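Local coordinates for protein endoglucanase (Clostridium thermocellum, PDB 2YIK) that probably hydrolyses internal beta-1,4-glucosidic bonds of cellulose, as a cellulase of glycoside hydrolase family 9, at residues D281-A285 / V321-T325. Sequence-based numbering, arbitrary orientation.
Sequences DYCWA and VWSGT. With CA (calcium ion), chain C.
Trp284 turns its indole away from its own backbone N (chi1 170°) and lays it across the first turn of helix 322-336, while Cys283, its SG anti to the carbonyl carbon (chi1 -69°), reaches for Trp322. The indole of Trp284 has Val321 CB over one face, and its CZ3 lies 3.4 Å from Gly324 C, where glycine, having no side chain, lets the ring come close to the backbone. Val321, the N-cap of helix 322-336, points CG2 at helix 279-293, 3.7 Å from Trp284 CB and equally near Asp281 N. The sulfur of Cys283 meets the six-membered ring of Trp322 at its edge, with SG 3.7 Å from CZ3, a sulfur-aromatic contact. Thr325 turns CG2 to Cys283 CB (3.8 Å) and OG1 to Trp284 CB (3.2 Å). That hydroxyl donates to Val321 O at 2.8 Å from above the carbonyl plane, and Thr325 N bonds the same oxygen from the opposite face. Asp281 OD2 binds the calcium ion at 2.6 Å, and OD1 accepts a bond from a calcium-bound water. Asp280 OD1 and Lys277 O also bind the ion. Between residues 281-285 and 321-325 the contact is thus apolar and sulfur-aromatic; Asp280 OD2, accepting from Val321 N, ties the calcium site to the start of helix 322-336, so the ion probably helps fix how the two helices sit together.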
loop_
_atom_site.group_PDB
_atom_site.type_symbol
_atom_site.label_atom_id
_atom_site.label_comp_id
_atom_site.label_asym_id
_atom_site.label_seq_id
_atom_site.Cartn_x
_atom_site.Cartn_y
_atom_site.Cartn_z
ATOM N N ASP A 281 8.898 5.146 -7.639
ATOM C CA ASP A 281 8.960 5.056 -6.177
ATOM C C ASP A 281 9.896 6.137 -5.626
ATOM O O ASP A 281 9.631 6.733 -4.579
ATOM C CB ASP A 281 9.496 3.698 -5.732
ATOM C CG ASP A 281 8.747 2.532 -6.352
ATOM O OD1 ASP A 281 7.580 2.285 -5.989
ATOM O OD2 ASP A 281 9.354 1.862 -7.204
ATOM N N TYR A 282 11.000 6.362 -6.335
ATOM C CA TYR A 282 11.986 7.360 -5.941
ATOM C C TYR A 282 11.326 8.742 -5.922
ATOM O O TYR A 282 11.446 9.481 -4.945
ATOM C CB TYR A 282 13.161 7.339 -6.927
ATOM C CG TYR A 282 14.363 8.154 -6.501
ATOM C CD1 TYR A 282 15.272 7.664 -5.560
ATOM C CD2 TYR A 282 14.584 9.427 -7.031
ATOM C CE1 TYR A 282 16.375 8.423 -5.158
ATOM C CE2 TYR A 282 15.677 10.194 -6.638
ATOM C CZ TYR A 282 16.568 9.689 -5.702
ATOM O OH TYR A 282 17.635 10.458 -5.300
ATOM N N CYS A 283 10.612 9.077 -6.997
ATOM C CA CYS A 283 9.935 10.370 -7.099
ATOM C C CYS A 283 8.798 10.513 -6.085
ATOM O O CYS A 283 8.577 11.593 -5.544
ATOM C CB CYS A 283 9.409 10.582 -8.524
ATOM S SG CYS A 283 10.738 10.823 -9.730
ATOM N N TRP A 284 8.098 9.410 -5.836
ATOM C CA TRP A 284 6.999 9.333 -4.870
ATOM C C TRP A 284 7.544 9.699 -3.473
ATOM O O TRP A 284 6.972 10.529 -2.774
ATOM C CB TRP A 284 6.440 7.901 -4.923
ATOM C CG TRP A 284 5.449 7.428 -3.877
ATOM C CD1 TRP A 284 5.612 6.347 -3.060
ATOM C CD2 TRP A 284 4.090 7.860 -3.688
ATOM N NE1 TRP A 284 4.449 6.063 -2.393
ATOM C CE2 TRP A 284 3.493 6.970 -2.763
ATOM C CE3 TRP A 284 3.310 8.891 -4.227
ATOM C CZ2 TRP A 284 2.162 7.089 -2.349
ATOM C CZ3 TRP A 284 1.978 9.010 -3.816
ATOM C CH2 TRP A 284 1.420 8.107 -2.892
ATOM N N ALA A 285 8.658 9.085 -3.086
ATOM C CA ALA A 285 9.286 9.366 -1.794
ATOM C C ALA A 285 9.774 10.818 -1.749
ATOM O O ALA A 285 9.558 11.529 -0.764
ATOM C CB ALA A 285 10.454 8.422 -1.565
ATOM N N VAL A 321 3.672 3.811 -9.160
ATOM C CA VAL A 321 3.108 4.876 -8.353
ATOM C C VAL A 321 3.282 6.257 -8.989
ATOM O O VAL A 321 3.297 7.275 -8.297
ATOM C CB VAL A 321 3.719 4.858 -6.924
ATOM C CG1 VAL A 321 3.344 3.549 -6.228
ATOM C CG2 VAL A 321 5.251 5.029 -6.988
ATOM N N TRP A 322 3.405 6.291 -10.314
ATOM C CA TRP A 322 3.557 7.562 -11.026
ATOM C C TRP A 322 2.329 8.469 -10.852
ATOM O O TRP A 322 2.469 9.676 -10.679
ATOM C CB TRP A 322 3.788 7.330 -12.529
ATOM C CG TRP A 322 5.218 7.023 -12.938
ATOM C CD1 TRP A 322 5.638 5.976 -13.708
ATOM C CD2 TRP A 322 6.394 7.807 -12.647
ATOM N NE1 TRP A 322 7.000 6.043 -13.902
ATOM C CE2 TRP A 322 7.493 7.135 -13.248
ATOM C CE3 TRP A 322 6.632 8.967 -11.896
ATOM C CZ2 TRP A 322 8.805 7.638 -13.175
ATOM C CZ3 TRP A 322 7.942 9.463 -11.821
ATOM C CH2 TRP A 322 9.013 8.779 -12.436
ATOM N N SER A 323 1.127 7.899 -10.897
ATOM C CA SER A 323 -0.071 8.716 -10.762
ATOM C C SER A 323 -0.186 9.314 -9.369
ATOM O O SER A 323 -0.605 10.452 -9.220
ATOM C CB SER A 323 -1.337 7.919 -11.120
ATOM O OG SER A 323 -1.446 6.728 -10.372
ATOM N N GLY A 324 0.193 8.549 -8.352
ATOM C CA GLY A 324 0.147 9.069 -6.996
ATOM C C GLY A 324 1.171 10.187 -6.877
ATOM O O GLY A 324 0.912 11.230 -6.272
ATOM N N THR A 325 2.340 9.963 -7.468
ATOM C CA THR A 325 3.416 10.946 -7.448
ATOM C C THR A 325 2.926 12.248 -8.076
ATOM O O THR A 325 3.103 13.322 -7.508
ATOM C CB THR A 325 4.660 10.423 -8.221
ATOM O OG1 THR A 325 5.177 9.260 -7.565
ATOM C CG2 THR A 325 5.751 11.476 -8.274
HETATM CA CA CA C . 8.099 1.107 -9.345
HETATM O O HOH W 1 6.223 0.643 -7.610
HETATM O O HOH W 2 8.174 -1.447 -9.772
#